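Long-range contacts in carboxynorspermidine decarboxylase (Campylobacter jejuni subsp. jejuni 81116, PDB 3N29), which probably decarboxylates carboxynorspermidine to norspermidine with pyridoxal 5'-phosphate as cofactor: residues L156-N161 / V191-I196; N139-F144 / L181-K186; R322-R327 / E357-K362; S316-A321 / I370-Q375. All coordinates share one frame; numbering follows the deposited sequence. Where two conformers were deposited one is given.

Interaction 1 of 4, residues L156-N161 / V191-I196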
loop_
_atom_site.group_PDB
_atom_site.type_symbol
_atom_site.label_atom_id
_atom_site.label_comp_id
_atom_site.label_asym_id
_atom_site.label_seq_id
_atom_site.Cartn_x
_atom_site.Cartn_y
_atom_site.Cartn_z
ATOM N N LEU A 156 2.522 -28.053 -17.861
ATOM C CA LEU A 156 1.361 -27.684 -17.060
ATOM C C LEU A 156 1.463 -28.358 -15.721
ATOM O O LEU A 156 1.807 -29.560 -15.598
ATOM C CB LEU A 156 0.072 -28.086 -17.750
ATOM C CG LEU A 156 -0.225 -27.541 -19.138
ATOM C CD1 LEU A 156 -1.619 -28.095 -19.536
ATOM C CD2 LEU A 156 -0.126 -26.001 -19.211
ATOM N N GLY A 157 1.200 -27.571 -14.687
ATOM C CA GLY A 157 1.161 -28.093 -13.323
ATOM C C GLY A 157 -0.141 -27.726 -12.638
ATOM O O GLY A 157 -0.903 -26.847 -13.115
ATOM N N LEU A 158 -0.397 -28.391 -11.521
ATOM C CA LEU A 158 -1.488 -28.036 -10.610
ATOM C C LEU A 158 -0.990 -27.730 -9.209
ATOM O O LEU A 158 -0.133 -28.451 -8.668
ATOM C CB LEU A 158 -2.508 -29.157 -10.508
ATOM C CG LEU A 158 -3.186 -29.555 -11.835
ATOM C CD1 LEU A 158 -3.885 -30.899 -11.686
ATOM C CD2 LEU A 158 -4.144 -28.452 -12.414
ATOM N N ARG A 159 -1.594 -26.719 -8.589
ATOM C CA ARG A 159 -1.257 -26.382 -7.230
ATOM C C ARG A 159 -2.102 -27.221 -6.283
ATOM O O ARG A 159 -3.305 -27.367 -6.474
ATOM C CB ARG A 159 -1.434 -24.903 -6.953
ATOM C CG ARG A 159 -1.165 -24.617 -5.494
ATOM C CD ARG A 159 -0.989 -23.152 -5.219
ATOM N NE ARG A 159 -0.632 -22.820 -3.840
ATOM C CZ ARG A 159 -0.434 -21.580 -3.393
ATOM N NH1 ARG A 159 -0.607 -20.542 -4.198
ATOM N NH2 ARG A 159 -0.081 -21.361 -2.132
ATOM N N CYS A 160 -1.447 -27.774 -5.278
ATOM C CA CYS A 160 -2.034 -28.697 -4.300
ATOM C C CYS A 160 -2.229 -27.957 -2.972
ATOM O O CYS A 160 -1.310 -27.274 -2.491
ATOM C CB CYS A 160 -1.063 -29.818 -4.088
ATOM S SG CYS A 160 -0.815 -30.767 -5.621
ATOM N N ASN A 161 -3.415 -28.078 -2.401
ATOM C CA ASN A 161 -3.727 -27.485 -1.112
ATOM C C ASN A 161 -3.287 -28.529 -0.109
ATOM O O ASN A 161 -3.913 -29.528 0.024
ATOM C CB ASN A 161 -5.219 -27.197 -0.979
ATOM C CG ASN A 161 -5.582 -26.617 0.370
ATOM O OD1 ASN A 161 -4.807 -26.768 1.327
ATOM N ND2 ASN A 161 -6.792 -25.953 0.476
ATOM N N VAL A 191 -9.375 -38.114 -11.720
ATOM C CA VAL A 191 -9.234 -37.044 -12.709
ATOM C C VAL A 191 -8.129 -37.516 -13.661
ATOM O O VAL A 191 -7.113 -38.074 -13.231
ATOM C CB VAL A 191 -8.893 -35.668 -12.063
ATOM C CG1 VAL A 191 -8.525 -34.670 -13.114
ATOM C CG2 VAL A 191 -10.103 -35.152 -11.235
ATOM N N ASP A 192 -8.380 -37.346 -14.954
ATOM C CA ASP A 192 -7.397 -37.579 -15.994
ATOM C C ASP A 192 -6.311 -36.527 -15.889
ATOM O O ASP A 192 -6.583 -35.342 -16.149
ATOM C CB ASP A 192 -8.058 -37.418 -17.360
ATOM C CG ASP A 192 -7.114 -37.746 -18.512
ATOM O OD1 ASP A 192 -5.873 -37.959 -18.281
ATOM O OD2 ASP A 192 -7.626 -37.769 -19.657
ATOM N N LEU A 193 -5.106 -36.965 -15.513
ATOM C CA LEU A 193 -3.936 -36.091 -15.330
ATOM C C LEU A 193 -2.876 -36.250 -16.423
ATOM O O LEU A 193 -1.736 -35.772 -16.261
ATOM C CB LEU A 193 -3.310 -36.338 -13.937
ATOM C CG LEU A 193 -4.279 -35.950 -12.787
ATOM C CD1 LEU A 193 -3.725 -36.327 -11.414
ATOM C CD2 LEU A 193 -4.602 -34.437 -12.849
ATOM N N ASN A 194 -3.258 -36.878 -17.546
ATOM C CA ASN A 194 -2.338 -37.108 -18.669
ATOM C C ASN A 194 -1.611 -35.853 -19.129
ATOM O O ASN A 194 -0.423 -35.936 -19.464
ATOM C CB ASN A 194 -3.056 -37.710 -19.892
ATOM C CG ASN A 194 -3.260 -39.225 -19.783
ATOM O OD1 ASN A 194 -2.961 -39.824 -18.744
ATOM N ND2 ASN A 194 -3.783 -39.844 -20.847
ATOM N N ALA A 195 -2.318 -34.718 -19.174
ATOM C CA ALA A 195 -1.754 -33.479 -19.700
ATOM C C ALA A 195 -0.914 -32.736 -18.663
ATOM O O ALA A 195 -0.284 -31.701 -19.004
ATOM C CB ALA A 195 -2.857 -32.546 -20.253
ATOM N N ILE A 196 -0.917 -33.222 -17.413
ATOM C CA ILE A 196 -0.268 -32.510 -16.268
ATOM C C ILE A 196 1.122 -33.075 -15.984
ATOM O O ILE A 196 1.253 -34.303 -15.779
ATOM C CB ILE A 196 -1.086 -32.651 -14.959
ATOM C CG1 ILE A 196 -2.495 -32.018 -15.093
ATOM C CG2 ILE A 196 -0.272 -32.107 -13.769
ATOM C CD1 ILE A 196 -2.547 -30.528 -15.396
HETATM O O HOH W 1 2.070 -30.493 -19.526
#
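Leu158 and Ile196 form the heart of this contact, their side chains crossing at about a right angle. CD1 of Ile196 comes up against the branch carbon of Leu158, with Ile196 CD1 3.7 Å from Leu158 CG, while the CD1 methyl of Leu158 reaches past Ile196 CG1 to Leu193, three residues earlier, where Leu158 CD1 lies 3.8 Å from Leu193 CD2. The first torsion of Ile196 (chi1 -62°) sets CG1 beside the backbone N and turns CG2 the other way, toward the strand backbone, where CG2 lies 3.8 Å from Leu156 O. Branched aliphatic residues suit this place, because each presents methyls in more than one direction to a buried contact in which most of the meeting side-chain atoms are carbon.

Strand 155-159 is the fifth of the eight parallel strands of the β/α barrel, and 191-196 belongs to the long loop leading to the sixth, 198-200. No direct hydrogen bond joins the two segments. A water does so instead, accepting from Leu156 N at 3.0 Å and donating to Ala195 O at 2.7 Å, with CB of Leu156 alongside that same carbonyl.

A type I turn from Leu193 to Ile196, closed by Ile196 N to Leu193 O (2.9 Å), brings the side chains of Leu193 and Ile196 to the strand. Just ahead of it Asp192 makes an Asx turn, OD1 accepting from Asn194 N at 2.9 Å; a short carboxylate fits this exposed corner. Farther out, Phe144 of helix 141-147 packs on Leu156, Leu158 and Ile196, and Phe138 of strand 135-138 touches Leu156 and Leu158.

Interaction 2 of 4, residues N139-F144 / L181-K186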
loop_
_atom_site.group_PDB
_atom_site.type_symbol
_atom_site.label_atom_id
_atom_site.label_comp_id
_atom_site.label_asym_id
_atom_site.label_seq_id
_atom_site.Cartn_x
_atom_site.Cartn_y
_atom_site.Cartn_z
ATOM N N ASN A 139 -4.584 -23.195 -10.538
ATOM C CA ASN A 139 -5.126 -23.212 -9.189
ATOM C C ASN A 139 -6.348 -24.160 -8.973
ATOM O O ASN A 139 -6.660 -24.496 -7.869
ATOM C CB ASN A 139 -5.521 -21.784 -8.748
ATOM C CG ASN A 139 -5.889 -21.725 -7.305
ATOM O OD1 ASN A 139 -7.075 -21.504 -6.956
ATOM N ND2 ASN A 139 -4.903 -21.994 -6.445
ATOM N N SER A 140 -7.020 -24.582 -10.041
ATOM C CA SER A 140 -8.167 -25.426 -9.955
ATOM C C SER A 140 -8.272 -26.261 -11.264
ATOM O O SER A 140 -7.730 -25.875 -12.294
ATOM C CB SER A 140 -9.412 -24.544 -9.822
ATOM O OG SER A 140 -9.683 -23.876 -11.079
ATOM N N LEU A 141 -9.084 -27.310 -11.221
ATOM C CA LEU A 141 -9.312 -28.154 -12.406
ATOM C C LEU A 141 -10.034 -27.386 -13.507
ATOM O O LEU A 141 -9.711 -27.549 -14.686
ATOM C CB LEU A 141 -10.107 -29.399 -12.020
ATOM C CG LEU A 141 -9.334 -30.377 -11.143
ATOM C CD1 LEU A 141 -10.226 -31.616 -10.822
ATOM C CD2 LEU A 141 -8.027 -30.785 -11.838
ATOM N N ALA A 142 -11.010 -26.543 -13.104
ATOM C CA ALA A 142 -11.770 -25.698 -14.041
ATOM C C ALA A 142 -10.825 -24.791 -14.840
ATOM O O ALA A 142 -10.919 -24.720 -16.072
ATOM C CB ALA A 142 -12.841 -24.880 -13.322
ATOM N N GLN A 143 -9.882 -24.149 -14.163
ATOM C CA GLN A 143 -8.966 -23.244 -14.839
ATOM C C GLN A 143 -8.062 -24.055 -15.796
ATOM O O GLN A 143 -7.880 -23.674 -16.953
ATOM C CB GLN A 143 -8.146 -22.465 -13.818
ATOM C CG GLN A 143 -8.881 -21.315 -13.171
ATOM C CD GLN A 143 -8.446 -20.012 -13.745
ATOM O OE1 GLN A 143 -9.245 -19.197 -14.208
ATOM N NE2 GLN A 143 -7.181 -19.821 -13.746
ATOM N N PHE A 144 -7.587 -25.202 -15.329
ATOM C CA PHE A 144 -6.808 -26.103 -16.170
ATOM C C PHE A 144 -7.650 -26.515 -17.403
ATOM O O PHE A 144 -7.201 -26.387 -18.557
ATOM C CB PHE A 144 -6.360 -27.295 -15.362
ATOM C CG PHE A 144 -5.974 -28.485 -16.154
ATOM C CD1 PHE A 144 -5.129 -28.386 -17.274
ATOM C CD2 PHE A 144 -6.426 -29.742 -15.767
ATOM C CE1 PHE A 144 -4.800 -29.556 -18.012
ATOM C CE2 PHE A 144 -6.092 -30.899 -16.478
ATOM C CZ PHE A 144 -5.273 -30.798 -17.591
ATOM N N LEU A 181 -6.392 -21.469 -2.215
ATOM C CA LEU A 181 -5.174 -21.755 -3.000
ATOM C C LEU A 181 -4.914 -23.254 -3.033
ATOM O O LEU A 181 -4.791 -23.933 -1.994
ATOM C CB LEU A 181 -3.980 -21.020 -2.446
ATOM C CG LEU A 181 -4.153 -19.499 -2.275
ATOM C CD1 LEU A 181 -3.005 -18.870 -1.453
ATOM C CD2 LEU A 181 -4.280 -18.879 -3.613
ATOM N N GLY A 182 -4.845 -23.744 -4.264
ATOM C CA GLY A 182 -4.682 -25.160 -4.578
ATOM C C GLY A 182 -5.937 -26.007 -4.540
ATOM O O GLY A 182 -6.976 -25.626 -4.006
ATOM N N ILE A 183 -5.767 -27.231 -5.039
ATOM C CA ILE A 183 -6.766 -28.272 -5.095
ATOM C C ILE A 183 -6.483 -29.298 -3.951
ATOM O O ILE A 183 -5.294 -29.690 -3.734
ATOM C CB ILE A 183 -6.609 -28.954 -6.521
ATOM C CG1 ILE A 183 -6.760 -27.922 -7.658
ATOM C CG2 ILE A 183 -7.562 -30.116 -6.754
ATOM C CD1 ILE A 183 -6.186 -28.477 -8.981
ATOM N N ARG A 184 -7.522 -29.707 -3.203
ATOM C CA ARG A 184 -7.385 -30.645 -2.092
ATOM C C ARG A 184 -7.281 -32.052 -2.707
ATOM O O ARG A 184 -7.731 -32.292 -3.845
ATOM C CB ARG A 184 -8.533 -30.536 -1.093
ATOM C CG ARG A 184 -8.543 -29.243 -0.336
ATOM C CD ARG A 184 -9.743 -29.134 0.614
ATOM N NE ARG A 184 -10.982 -29.086 -0.151
ATOM C CZ ARG A 184 -12.199 -29.293 0.375
ATOM N NH1 ARG A 184 -12.354 -29.499 1.673
ATOM N NH2 ARG A 184 -13.272 -29.235 -0.396
ATOM N N ALA A 185 -6.617 -32.944 -2.000
ATOM C CA ALA A 185 -6.238 -34.270 -2.596
ATOM C C ALA A 185 -7.463 -35.097 -3.056
ATOM O O ALA A 185 -7.422 -35.792 -4.054
ATOM C CB ALA A 185 -5.396 -35.067 -1.606
ATOM N N LYS A 186 -8.578 -34.964 -2.373
ATOM C CA LYS A 186 -9.790 -35.707 -2.735
ATOM C C LYS A 186 -10.322 -35.337 -4.131
ATOM O O LYS A 186 -10.980 -36.150 -4.824
ATOM C CB LYS A 186 -10.877 -35.459 -1.698
ATOM C CG LYS A 186 -11.438 -34.007 -1.705
ATOM C CD LYS A 186 -12.364 -33.837 -0.516
ATOM C CE LYS A 186 -13.265 -32.666 -0.599
ATOM N NZ LYS A 186 -14.480 -32.990 0.265
HETATM O O HOH W 2 -8.767 -24.807 -6.014
#
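Asn139 and Ser140 run alongside Gly182 and Ile183, the two short paths only 26° apart in direction, with Asn139 nearest Gly182 and Ser140 nearest Ile183. A water joins the backbones, donating to Asn139 O and to Gly182 O, each at 2.8 Å. Gly182 has a positive phi (81°), a conformation that favours glycine.

Ile183 carries most of the apolar contact. At chi1 -57° CG1 swings away from its own carbonyl carbon, and from there the branch lies over the turn into the helix: Ile183 CG1 is 3.4 Å from Asn139 O and 3.7 Å from Ser140 CA. CD1 extends to Leu141, whose side chain it crosses at about a right angle, the methyls Ile183 CD1 and Leu141 CD2 being 4.1 Å apart. The two-carbon CG1-CD1 arm is long enough to cover the backbone at Ser140 and still meet Leu141.

Ser140 is the N-cap of the helix. Its OG accepts from Gln143 N at 3.1 Å, occupying one of the first-turn amides that have no carbonyl partner within the helix, and the same hydroxyl is hydrogen-bonded to Asp287 of the second subunit, so the helix start is tied to the dimer interface.

The contact joins the start of helix 141-147, just after barrel strand 135-138, to the long loop after strand 155-159; Ile183 bonds through its backbone to Arg159 and Asn161 and packs on Leu158.

Interaction 3 of 4, residues R322-R327 / E357-K362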
loop_
_atom_site.group_PDB
_atom_site.type_symbol
_atom_site.label_atom_id
_atom_site.label_comp_id
_atom_site.label_asym_id
_atom_site.label_seq_id
_atom_site.Cartn_x
_atom_site.Cartn_y
_atom_site.Cartn_z
ATOM N N ARG A 322 18.584 1.117 19.057
ATOM C CA ARG A 322 17.848 -0.013 19.607
ATOM C C ARG A 322 16.381 0.344 19.693
ATOM O O ARG A 322 16.045 1.440 20.080
ATOM C CB ARG A 322 18.344 -0.431 20.999
ATOM C CG ARG A 322 19.883 -0.672 21.097
ATOM C CD ARG A 322 20.432 -1.155 22.464
ATOM N NE ARG A 322 19.925 -0.260 23.530
ATOM C CZ ARG A 322 18.775 -0.448 24.199
ATOM N NH1 ARG A 322 18.019 -1.531 24.002
ATOM N NH2 ARG A 322 18.397 0.435 25.077
ATOM N N ILE A 323 15.519 -0.610 19.408
ATOM C CA ILE A 323 14.044 -0.406 19.577
ATOM C C ILE A 323 13.716 -0.366 21.077
ATOM O O ILE A 323 14.027 -1.323 21.844
ATOM C CB ILE A 323 13.230 -1.499 18.874
ATOM C CG1 ILE A 323 13.468 -1.516 17.353
ATOM C CG2 ILE A 323 11.711 -1.422 19.290
ATOM C CD1 ILE A 323 13.053 -2.839 16.716
ATOM N N LEU A 324 13.075 0.721 21.510
ATOM C CA LEU A 324 12.547 0.849 22.879
ATOM C C LEU A 324 11.041 0.503 22.936
ATOM O O LEU A 324 10.622 -0.090 23.898
ATOM C CB LEU A 324 12.673 2.263 23.388
ATOM C CG LEU A 324 14.134 2.747 23.513
ATOM C CD1 LEU A 324 14.146 4.293 23.673
ATOM C CD2 LEU A 324 14.911 2.085 24.646
ATOM N N ALA A 325 10.263 0.862 21.901
ATOM C CA ALA A 325 8.821 0.666 21.907
ATOM C C ALA A 325 8.353 0.742 20.490
ATOM O O ALA A 325 8.930 1.484 19.675
ATOM C CB ALA A 325 8.091 1.699 22.747
ATOM N N THR A 326 7.306 -0.022 20.220
ATOM C CA THR A 326 6.628 0.029 18.921
ATOM C C THR A 326 5.655 1.149 18.781
ATOM O O THR A 326 5.195 1.799 19.753
ATOM C CB THR A 326 5.903 -1.337 18.650
ATOM O OG1 THR A 326 4.721 -1.403 19.420
ATOM C CG2 THR A 326 6.785 -2.603 18.948
ATOM N N ARG A 327 5.283 1.436 17.527
ATOM C CA ARG A 327 4.195 2.381 17.221
ATOM C C ARG A 327 2.935 2.047 17.956
ATOM O O ARG A 327 2.152 2.957 18.305
ATOM C CB ARG A 327 3.897 2.293 15.697
ATOM C CG ARG A 327 2.706 3.044 15.143
ATOM C CD ARG A 327 2.515 2.696 13.676
ATOM N NE ARG A 327 1.215 3.105 13.117
ATOM C CZ ARG A 327 0.169 2.315 13.000
ATOM N NH1 ARG A 327 0.200 1.084 13.452
ATOM N NH2 ARG A 327 -0.915 2.760 12.457
ATOM N N GLU A 357 9.826 3.987 18.785
ATOM C CA GLU A 357 10.681 4.770 19.647
ATOM C C GLU A 357 12.024 4.051 19.745
ATOM O O GLU A 357 12.035 2.834 19.953
ATOM C CB GLU A 357 10.083 4.848 21.062
ATOM C CG GLU A 357 10.773 5.832 21.895
ATOM C CD GLU A 357 10.304 5.814 23.377
ATOM O OE1 GLU A 357 11.031 6.403 24.245
ATOM O OE2 GLU A 357 9.266 5.169 23.655
ATOM N N TYR A 358 13.115 4.769 19.489
ATOM C CA TYR A 358 14.426 4.157 19.397
ATOM C C TYR A 358 15.439 4.928 20.231
ATOM O O TYR A 358 15.298 6.165 20.453
ATOM C CB TYR A 358 14.908 4.176 17.932
ATOM C CG TYR A 358 14.051 3.463 16.894
ATOM C CD1 TYR A 358 14.432 2.241 16.383
ATOM C CD2 TYR A 358 12.852 4.027 16.413
ATOM C CE1 TYR A 358 13.676 1.597 15.417
ATOM C CE2 TYR A 358 12.067 3.355 15.414
ATOM C CZ TYR A 358 12.490 2.150 14.934
ATOM O OH TYR A 358 11.758 1.514 13.952
ATOM N N ALA A 359 16.458 4.195 20.680
ATOM C CA ALA A 359 17.500 4.690 21.505
ATOM C C ALA A 359 18.733 4.795 20.625
ATOM O O ALA A 359 19.078 3.800 19.943
ATOM C CB ALA A 359 17.803 3.718 22.632
ATOM N N PHE A 360 19.360 5.975 20.674
ATOM C CA PHE A 360 20.626 6.263 19.991
ATOM C C PHE A 360 21.730 6.612 21.012
ATOM O O PHE A 360 21.409 7.026 22.143
ATOM C CB PHE A 360 20.438 7.446 19.022
ATOM C CG PHE A 360 19.471 7.185 17.889
ATOM C CD1 PHE A 360 19.936 6.813 16.623
ATOM C CD2 PHE A 360 18.102 7.343 18.061
ATOM C CE1 PHE A 360 19.064 6.621 15.549
ATOM C CE2 PHE A 360 17.229 7.106 17.002
ATOM C CZ PHE A 360 17.692 6.735 15.762
ATOM N N ASP A 361 23.001 6.460 20.596
ATOM C CA ASP A 361 24.199 6.846 21.386
ATOM C C ASP A 361 24.500 8.334 21.429
ATOM O O ASP A 361 25.338 8.769 22.216
ATOM C CB ASP A 361 25.457 6.265 20.734
ATOM C CG ASP A 361 25.632 4.827 21.026
ATOM O OD1 ASP A 361 24.745 4.227 21.673
ATOM O OD2 ASP A 361 26.686 4.287 20.636
ATOM N N LYS A 362 23.898 9.102 20.539
ATOM C CA LYS A 362 24.102 10.555 20.533
ATOM C C LYS A 362 22.842 11.254 20.045
ATOM O O LYS A 362 21.969 10.598 19.474
ATOM C CB LYS A 362 25.284 10.893 19.621
ATOM C CG LYS A 362 25.238 10.164 18.306
ATOM C CD LYS A 362 26.137 10.838 17.219
ATOM C CE LYS A 362 25.570 10.534 15.808
ATOM N NZ LYS A 362 26.259 11.343 14.723
#
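Tyr358 and Ile323 lie side by side on one face of the sheet, pointing the same way, with Ile323 CG1 3.7 Å from Tyr358 CE1. They form a non-hydrogen-bonded antiparallel pair. The long tyrosine also suits the spot because its hydroxyl is hydrogen-bonded to Ser316 O.

Arg322, Ala325, Glu357 and Ala359 occupy the opposite face. Arg322 bends at chi3 (-51°), which brings NH2 obliquely to within 4.1 Å of Ala359 CB; the guanidinium also has a salt bridge to Glu339 and hydrogen bonds to Ser333 OG and the backbone O of Asp334. Glu357 sets OE2 beside Ala325 CB and OE1 beside Leu324 CD1, with OE1 in a salt bridge to Lys293. Leu324 lays CD1 3.8 Å from Ala359 CB, where the small alanine leaves room for a branched neighbour.

A classic β bulge lets Leu324 point across at its partner strand. Leu324 N and Ala325 N both donate to Glu357 O, at 2.8 and 3.3 Å, from the same face of its plane, and Glu357 N returns a nearly straight bond to Ala325 O.

Strand 321-325 thus pairs antiparallel with strand 354-360 in the mixed β sheet. On the far side of 354-360 runs strand 340-345, whose Ala341 touches both Leu324 and Glu357.

Interaction 4 of 4, residues S316-A321 / I370-Q375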
loop_
_atom_site.group_PDB
_atom_site.type_symbol
_atom_site.label_atom_id
_atom_site.label_comp_id
_atom_site.label_asym_id
_atom_site.label_seq_id
_atom_site.Cartn_x
_atom_site.Cartn_y
_atom_site.Cartn_z
ATOM N N SER A 316 10.744 -1.935 12.264
ATOM C CA SER A 316 12.062 -2.022 11.658
ATOM C C SER A 316 13.172 -1.733 12.626
ATOM O O SER A 316 13.065 -0.833 13.464
ATOM C CB SER A 316 12.148 -1.068 10.476
ATOM O OG SER A 316 13.397 -1.189 9.784
ATOM N N GLU A 317 14.278 -2.454 12.447
ATOM C CA GLU A 317 15.493 -2.111 13.126
ATOM C C GLU A 317 16.085 -0.903 12.405
ATOM O O GLU A 317 15.785 -0.642 11.188
ATOM C CB GLU A 317 16.484 -3.290 13.139
ATOM C CG GLU A 317 15.990 -4.547 13.880
ATOM C CD GLU A 317 16.028 -4.474 15.415
ATOM O OE1 GLU A 317 16.576 -3.453 15.994
ATOM O OE2 GLU A 317 15.504 -5.457 16.046
ATOM N N VAL A 318 16.850 -0.125 13.154
ATOM C CA VAL A 318 17.546 1.046 12.652
ATOM C C VAL A 318 19.010 0.946 12.987
ATOM O O VAL A 318 19.372 0.531 14.137
ATOM C CB VAL A 318 16.944 2.333 13.252
ATOM C CG1 VAL A 318 17.844 3.568 13.031
ATOM C CG2 VAL A 318 15.520 2.540 12.680
ATOM N N LEU A 319 19.847 1.236 11.998
ATOM C CA LEU A 319 21.306 1.129 12.186
ATOM C C LEU A 319 21.757 2.035 13.348
ATOM O O LEU A 319 21.328 3.181 13.419
ATOM C CB LEU A 319 22.014 1.541 10.934
ATOM C CG LEU A 319 23.533 1.541 10.911
ATOM C CD1 LEU A 319 24.167 0.109 10.943
ATOM C CD2 LEU A 319 24.004 2.337 9.658
ATOM N N ASN A 320 22.579 1.469 14.252
ATOM C CA ASN A 320 23.116 2.139 15.434
ATOM C C ASN A 320 22.070 2.539 16.440
ATOM O O ASN A 320 22.328 3.375 17.259
ATOM C CB ASN A 320 23.936 3.396 15.081
ATOM C CG ASN A 320 25.099 3.094 14.173
ATOM O OD1 ASN A 320 25.782 2.095 14.347
ATOM N ND2 ASN A 320 25.292 3.929 13.140
ATOM N N ALA A 321 20.874 1.975 16.366
ATOM C CA ALA A 321 19.853 2.278 17.362
ATOM C C ALA A 321 19.270 1.000 17.920
ATOM O O ALA A 321 19.383 -0.097 17.294
ATOM C CB ALA A 321 18.738 3.188 16.739
ATOM N N ILE A 370 18.990 8.465 8.840
ATOM C CA ILE A 370 18.411 7.303 9.569
ATOM C C ILE A 370 18.326 6.134 8.587
ATOM O O ILE A 370 17.789 6.265 7.440
ATOM C CB ILE A 370 17.054 7.594 10.061
ATOM C CG1 ILE A 370 17.058 8.876 10.930
ATOM C CG2 ILE A 370 16.425 6.359 10.695
ATOM C CD1 ILE A 370 17.726 8.608 12.341
ATOM N N VAL A 371 18.931 5.017 8.963
ATOM C CA VAL A 371 19.056 3.859 8.081
ATOM C C VAL A 371 18.148 2.740 8.630
ATOM O O VAL A 371 18.418 2.122 9.696
ATOM C CB VAL A 371 20.539 3.410 7.975
ATOM C CG1 VAL A 371 20.708 2.150 7.072
ATOM C CG2 VAL A 371 21.388 4.592 7.498
ATOM N N PHE A 372 17.038 2.512 7.955
ATOM C CA PHE A 372 16.111 1.423 8.276
ATOM C C PHE A 372 16.647 0.123 7.630
ATOM O O PHE A 372 16.799 -0.005 6.377
ATOM C CB PHE A 372 14.690 1.738 7.790
ATOM C CG PHE A 372 14.038 2.862 8.538
ATOM C CD1 PHE A 372 13.547 2.656 9.799
ATOM C CD2 PHE A 372 13.996 4.108 8.004
ATOM C CE1 PHE A 372 12.956 3.765 10.514
ATOM C CE2 PHE A 372 13.471 5.210 8.697
ATOM C CZ PHE A 372 12.938 5.014 9.948
ATOM N N LEU A 373 16.880 -0.849 8.494
ATOM C CA LEU A 373 17.603 -2.083 8.088
ATOM C C LEU A 373 16.670 -3.066 7.369
ATOM O O LEU A 373 15.506 -3.253 7.793
ATOM C CB LEU A 373 18.231 -2.760 9.333
ATOM C CG LEU A 373 19.317 -1.914 10.015
ATOM C CD1 LEU A 373 19.862 -2.698 11.280
ATOM C CD2 LEU A 373 20.493 -1.602 9.067
ATOM N N ASP A 374 17.185 -3.719 6.321
ATOM C CA ASP A 374 16.510 -4.855 5.673
ATOM C C ASP A 374 15.211 -4.471 5.061
ATOM O O ASP A 374 14.128 -4.986 5.429
ATOM C CB ASP A 374 16.323 -6.017 6.645
ATOM C CG ASP A 374 15.862 -7.286 5.951
ATOM O OD1 ASP A 374 16.161 -7.436 4.721
ATOM O OD2 ASP A 374 15.253 -8.157 6.664
ATOM N N GLN A 375 15.290 -3.556 4.114
ATOM C CA GLN A 375 14.136 -2.979 3.490
ATOM C C GLN A 375 14.063 -3.119 1.960
ATOM O O GLN A 375 13.450 -2.271 1.297
ATOM C CB GLN A 375 13.999 -1.515 3.907
ATOM C CG GLN A 375 13.752 -1.292 5.428
ATOM C CD GLN A 375 12.492 -1.863 5.913
ATOM O OE1 GLN A 375 12.394 -2.336 7.061
ATOM N NE2 GLN A 375 11.555 -1.953 5.050
HETATM O O HOH W 3 14.704 -4.236 10.318
HETATM O O HOH W 4 20.573 5.166 11.509
#
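With chi1 at 179°, Leu319 stretches its side chain along Val371; the two point the same way, with Leu319 CB 3.8 Å from Val371 CB. Val318, at chi1 166°, turns CG2 beside the N and onto the Phe372 ring, obliquely, with Val318 CG2 3.5 Å from Phe372 CD1. Its other methyl, CG1, meets Ile370 CG2, which in turn lies over the rim of one face of that ring. A compact β-branched valine suits position 318, since its two methyls serve Ile370 and Phe372 at once, while Leu373 has the length to reach back over Glu317 CB and Leu319 CB.

Two backbone bonds frame the single bridge of Val318 with Phe372. Leu319 N donates to Val371 O at 2.9 Å, and Leu373 N to Glu317 O, also at 2.9 Å but from above the carbonyl plane. Ser316 OG donates to that same Glu317 oxygen from the opposite face, 2.8 Å away, so two donors grip it. Waters link Glu317 N with Leu373 O and Leu319 O with Val371 N.

A type II turn, Val318 to Ala321, then carries the chain into strand 321-325. Strand 369-372 belongs to the mixed β sheet, where it pairs antiparallel with strand 279-290, and Tyr358 of strand 354-360 packs on Val318.

Overall arrangement
The four contacts form two pairs at opposite sides of the chain's centre. Interactions 1 and 2, centres 8 Å apart, belong to the β/α barrel, touch each other directly and alternate along the chain. Together they place parts of the long loop between strands 155-159 and 198-200 against the barrel wall. Both close before interactions 3 and 4 open. Interactions 3 and 4, centres 11 Å apart, also touch and reach the mixed β sheet, 322-327 and 357-362 both falling between the segments of interaction 4. About 51 Å separates the centres of interactions 1 and 3, reflecting the barrel and β-domain architecture of this decarboxylase family.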